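Side-chain contacts in hypothetical protein (Fusobacterium nucleatum subsp. nucleatum, PDB 2GSL), which might be a ribonuclease involved in RNA processing, built as an all-helical ribonuclease III domain that binds magnesium: residues S58-Y61 and K62-N66; T100-E103 and A104-A108. All blocks are in the same frame, centred on the assembly; numbering follows the deposited sequence.

Contact 1. Residues S58-Y61 and K62-N66; sequences SLIY and KKIIN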
# COMPACT_ATOMS: atom_id res chain seq x y z
N SER A 58 -11.93 12.61 -1.72
CA SER A 58 -13.32 13.06 -1.78
C SER A 58 -13.65 13.73 -3.12
O SER A 58 -14.74 13.57 -3.66
CB SER A 58 -13.62 14.04 -0.63
OG SER A 58 -14.95 14.56 -0.73
N LEU A 59 -12.70 14.50 -3.64
CA LEU A 59 -12.93 15.15 -4.92
C LEU A 59 -12.99 14.05 -5.96
O LEU A 59 -13.81 14.09 -6.87
CB LEU A 59 -11.79 16.10 -5.27
CG LEU A 59 -11.75 17.43 -4.51
CD1 LEU A 59 -10.59 18.28 -5.03
CD2 LEU A 59 -13.08 18.17 -4.71
N ILE A 60 -12.11 13.06 -5.81
CA ILE A 60 -12.09 11.96 -6.74
C ILE A 60 -13.44 11.28 -6.75
O ILE A 60 -14.11 11.21 -7.79
CB ILE A 60 -11.02 10.91 -6.37
CG1 ILE A 60 -9.62 11.52 -6.51
CG2 ILE A 60 -11.14 9.68 -7.28
CD1 ILE A 60 -9.29 11.95 -7.92
N TYR A 61 -13.86 10.79 -5.59
CA TYR A 61 -15.15 10.10 -5.49
C TYR A 61 -16.26 10.91 -6.17
O TYR A 61 -16.92 10.41 -7.07
CB TYR A 61 -15.48 9.83 -4.02
CG TYR A 61 -16.85 9.24 -3.78
CD1 TYR A 61 -17.96 10.06 -3.65
CD2 TYR A 61 -17.04 7.86 -3.70
CE1 TYR A 61 -19.23 9.53 -3.45
CE2 TYR A 61 -18.30 7.31 -3.51
CZ TYR A 61 -19.40 8.16 -3.39
OH TYR A 61 -20.67 7.64 -3.23
N LYS A 62 -16.43 12.16 -5.78
CA LYS A 62 -17.48 12.97 -6.38
C LYS A 62 -17.34 13.19 -7.88
O LYS A 62 -18.33 13.48 -8.56
CB LYS A 62 -17.58 14.30 -5.64
CG LYS A 62 -17.95 14.09 -4.19
CD LYS A 62 -17.76 15.33 -3.33
CE LYS A 62 -18.77 16.41 -3.63
NZ LYS A 62 -18.67 17.49 -2.62
N LYS A 63 -16.14 13.02 -8.42
CA LYS A 63 -15.93 13.19 -9.86
C LYS A 63 -16.12 11.91 -10.66
O LYS A 63 -16.24 11.96 -11.88
CB LYS A 63 -14.53 13.76 -10.14
CG LYS A 63 -14.31 15.19 -9.61
CD LYS A 63 -12.88 15.66 -9.83
CE LYS A 63 -12.57 15.91 -11.31
NZ LYS A 63 -13.24 17.15 -11.85
N ILE A 64 -16.16 10.76 -9.98
CA ILE A 64 -16.33 9.50 -10.70
C ILE A 64 -17.62 8.76 -10.37
O ILE A 64 -18.27 8.23 -11.26
CB ILE A 64 -15.14 8.53 -10.46
CG1 ILE A 64 -15.07 8.14 -8.99
CG2 ILE A 64 -13.85 9.18 -10.88
CD1 ILE A 64 -13.95 7.15 -8.71
N ILE A 65 -17.98 8.74 -9.09
CA ILE A 65 -19.18 8.06 -8.58
C ILE A 65 -20.36 7.87 -9.55
O ILE A 65 -20.94 6.78 -9.63
CB ILE A 65 -19.69 8.78 -7.31
CG1 ILE A 65 -20.88 8.04 -6.70
CG2 ILE A 65 -20.10 10.21 -7.65
CD1 ILE A 65 -20.59 6.62 -6.32
N ASN A 66 -20.72 8.92 -10.28
CA ASN A 66 -21.84 8.86 -11.22
C ASN A 66 -21.54 8.08 -12.50
O ASN A 66 -22.45 7.77 -13.26
CB ASN A 66 -22.28 10.27 -11.60
CG ASN A 66 -22.49 11.16 -10.40
OD1 ASN A 66 -23.46 11.02 -9.66
ND2 ASN A 66 -21.54 12.08 -10.18

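Contact 2. Residues T100-E103 and A104-A108; sequences TALE and AIIGA. With MG (magnesium ion), chain G.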
# COMPACT_ATOMS: atom_id res chain seq x y z
N THR A 100 -13.67 7.24 2.40
CA THR A 100 -13.75 5.82 2.74
C THR A 100 -14.49 5.08 1.64
O THR A 100 -14.14 3.97 1.27
CB THR A 100 -14.52 5.63 4.03
OG1 THR A 100 -13.88 6.40 5.06
CG2 THR A 100 -14.54 4.16 4.42
N ALA A 101 -15.53 5.71 1.12
CA ALA A 101 -16.31 5.11 0.06
C ALA A 101 -15.39 4.91 -1.14
O ALA A 101 -15.46 3.89 -1.83
CB ALA A 101 -17.49 6.01 -0.30
N LEU A 102 -14.53 5.90 -1.38
CA LEU A 102 -13.59 5.82 -2.49
C LEU A 102 -12.60 4.68 -2.25
O LEU A 102 -12.37 3.86 -3.14
CB LEU A 102 -12.85 7.16 -2.66
CG LEU A 102 -11.83 7.47 -3.78
CD1 LEU A 102 -10.48 6.90 -3.40
CD2 LEU A 102 -12.31 6.95 -5.10
N GLU A 103 -12.05 4.59 -1.04
CA GLU A 103 -11.10 3.51 -0.76
C GLU A 103 -11.80 2.15 -0.72
O GLU A 103 -11.17 1.11 -0.83
CB GLU A 103 -10.37 3.74 0.58
CG GLU A 103 -9.64 5.05 0.67
CD GLU A 103 -8.73 5.13 1.88
OE1 GLU A 103 -7.54 5.49 1.68
OE2 GLU A 103 -9.18 4.86 3.02
N ALA A 104 -13.12 2.18 -0.55
CA ALA A 104 -13.89 0.95 -0.49
C ALA A 104 -14.04 0.43 -1.90
O ALA A 104 -13.87 -0.76 -2.16
CB ALA A 104 -15.25 1.22 0.13
N ILE A 105 -14.37 1.33 -2.82
CA ILE A 105 -14.52 0.96 -4.22
C ILE A 105 -13.17 0.47 -4.77
O ILE A 105 -13.11 -0.58 -5.40
CB ILE A 105 -15.00 2.15 -5.06
CG1 ILE A 105 -16.42 2.52 -4.63
CG2 ILE A 105 -14.94 1.79 -6.53
CD1 ILE A 105 -16.91 3.81 -5.23
N ILE A 106 -12.11 1.23 -4.52
CA ILE A 106 -10.78 0.83 -4.99
C ILE A 106 -10.48 -0.55 -4.42
O ILE A 106 -10.03 -1.44 -5.14
CB ILE A 106 -9.65 1.85 -4.54
CG1 ILE A 106 -9.83 3.21 -5.22
CG2 ILE A 106 -8.27 1.34 -4.96
CD1 ILE A 106 -9.51 3.19 -6.71
N GLY A 107 -10.73 -0.74 -3.13
CA GLY A 107 -10.46 -2.02 -2.51
C GLY A 107 -11.23 -3.14 -3.19
O GLY A 107 -10.69 -4.24 -3.39
N ALA A 108 -12.48 -2.87 -3.55
CA ALA A 108 -13.33 -3.87 -4.18
C ALA A 108 -12.83 -4.24 -5.58
O ALA A 108 -12.70 -5.41 -5.91
CB ALA A 108 -14.75 -3.35 -4.25
MG MG G . -6.89 6.79 3.52
O HOH W 1 -7.61 5.43 5.22
O HOH W 2 -5.24 7.58 2.04
O HOH W 3 -5.45 7.47 5.24

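Contact 1. Residues S58-Y61 and K62-N66
The carbonyl oxygen of Tyr61 is gripped by two backbone donors from the residues that follow it, in the last turn of helix 54-64 of the ribonuclease III domain. Ile65 N approaches Tyr61 O at 2.8 Å, almost in line with the C=O bond, in the i to i+4 pattern of an alpha helix. Ile64 N reaches the same Tyr61 O at 3.0 Å from well above the carbonyl plane, an i to i+3 bond. One residue earlier, Lys63 N makes an i to i+3 bond to Ile60 O, while its bond to Leu59 O is weak. Further back, the bond from Lys62 N to Ser58 O at 3.1 Å is nearly straight, with an N-H...O angle of 173°.

The side chains illustrate how i, i+4 spacing brings side chains together on one side of a helix. Ile65 CB sits over one face of the Tyr61 ring, 4.0 Å from its centroid and displaced toward the rim, a CH-pi contact. A chi1 of 175° lays the ring beside the carbonyl carbon of Tyr61 and toward the next turn, where Ile65 meets it. Ile60 and Ile64 meet at an angle through methyls, Ile60 CG2 to Ile64 CD1 at 4.0 Å. Both also touch Ile121 of helix 115-127. On the polar flank, Ser58 OG is hydrogen-bonded to Glu98, and the Lys62 chain runs past it, CD lying 3.9 Å from Ser58 OG. At the far end of the ring, Ile65 CD1 reaches 3.5 Å from Tyr61 CZ, beside the phenol oxygen.

Contact 2. Residues T100-E103 and A104-A108
Leu102 and Ile106 run alongside each other in a common direction, one turn apart on helix 93-111, with Leu102 CD1 4.2 Å from Ile106 CG1. The touch is light, and both side chains also meet other helices. Leu102 meets Trp26 of helix 15-34 and side chains of helix 54-64. Ile106 also packs against Trp26, as well as against Ile118 and Ile121 of helix 115-127. The backbone of the pair is joined by Ile106 N to Leu102 O, 3.0 Å. Ile106 CG1 is folded back over the carbonyl of the preceding turn, standing anti to its own carbonyl carbon (chi1 -67°). Ile105 shares this first torsion, its CG1 resting against Ala101 O, but its chain then runs on extended. Ala104 presents a bare methyl to the carbonyls of Thr100 and Ala101 and faces Ala79 of helix 70-80.

Glu103 leaves the helix on another side, with a similar first torsion. Its extended chain carries the carboxylate to the magnesium ion. OE1 of Glu103 binds the metal at 2.3 Å, whereas OE2 accepts a hydrogen bond of 2.8 Å from water 1, itself a ligand of the metal. Metal bond and water bridge together fix the rotation of the carboxylate, and Gln57 adds a weak hydrogen bond to OE1. Gly107 N bonds to Glu103 O at 3.0 Å. Asp23, the probable active-site residue, also binds the metal, as do waters 2 and 3. A glutamate and an aspartate from two helices sharing magnesium, with apolar side chains of the same helix packed between helices, are typical of the ribonuclease III active site.

Both contacts follow one principle, that a helix turn sends successive side chains to different neighbours, yet they sit at different depths. Contact 2 is buried near the centre of the chain, its centre about 11 Å from that of contact 1, which is only partly buried and has lysines on its outer flank. The two helices pack directly: Tyr61 CE2 lies 3.6 Å from Ala101 CB, and Ile60 CG2 is 3.7 Å from Leu102 CD2. Helix 115-127 packs against both through Ile121. Contact 1 owes its distinct chemistry to an aromatic face and doubled bonding to one backbone carbonyl; contact 2 combines small and branched aliphatic groups with a metal-binding carboxylate.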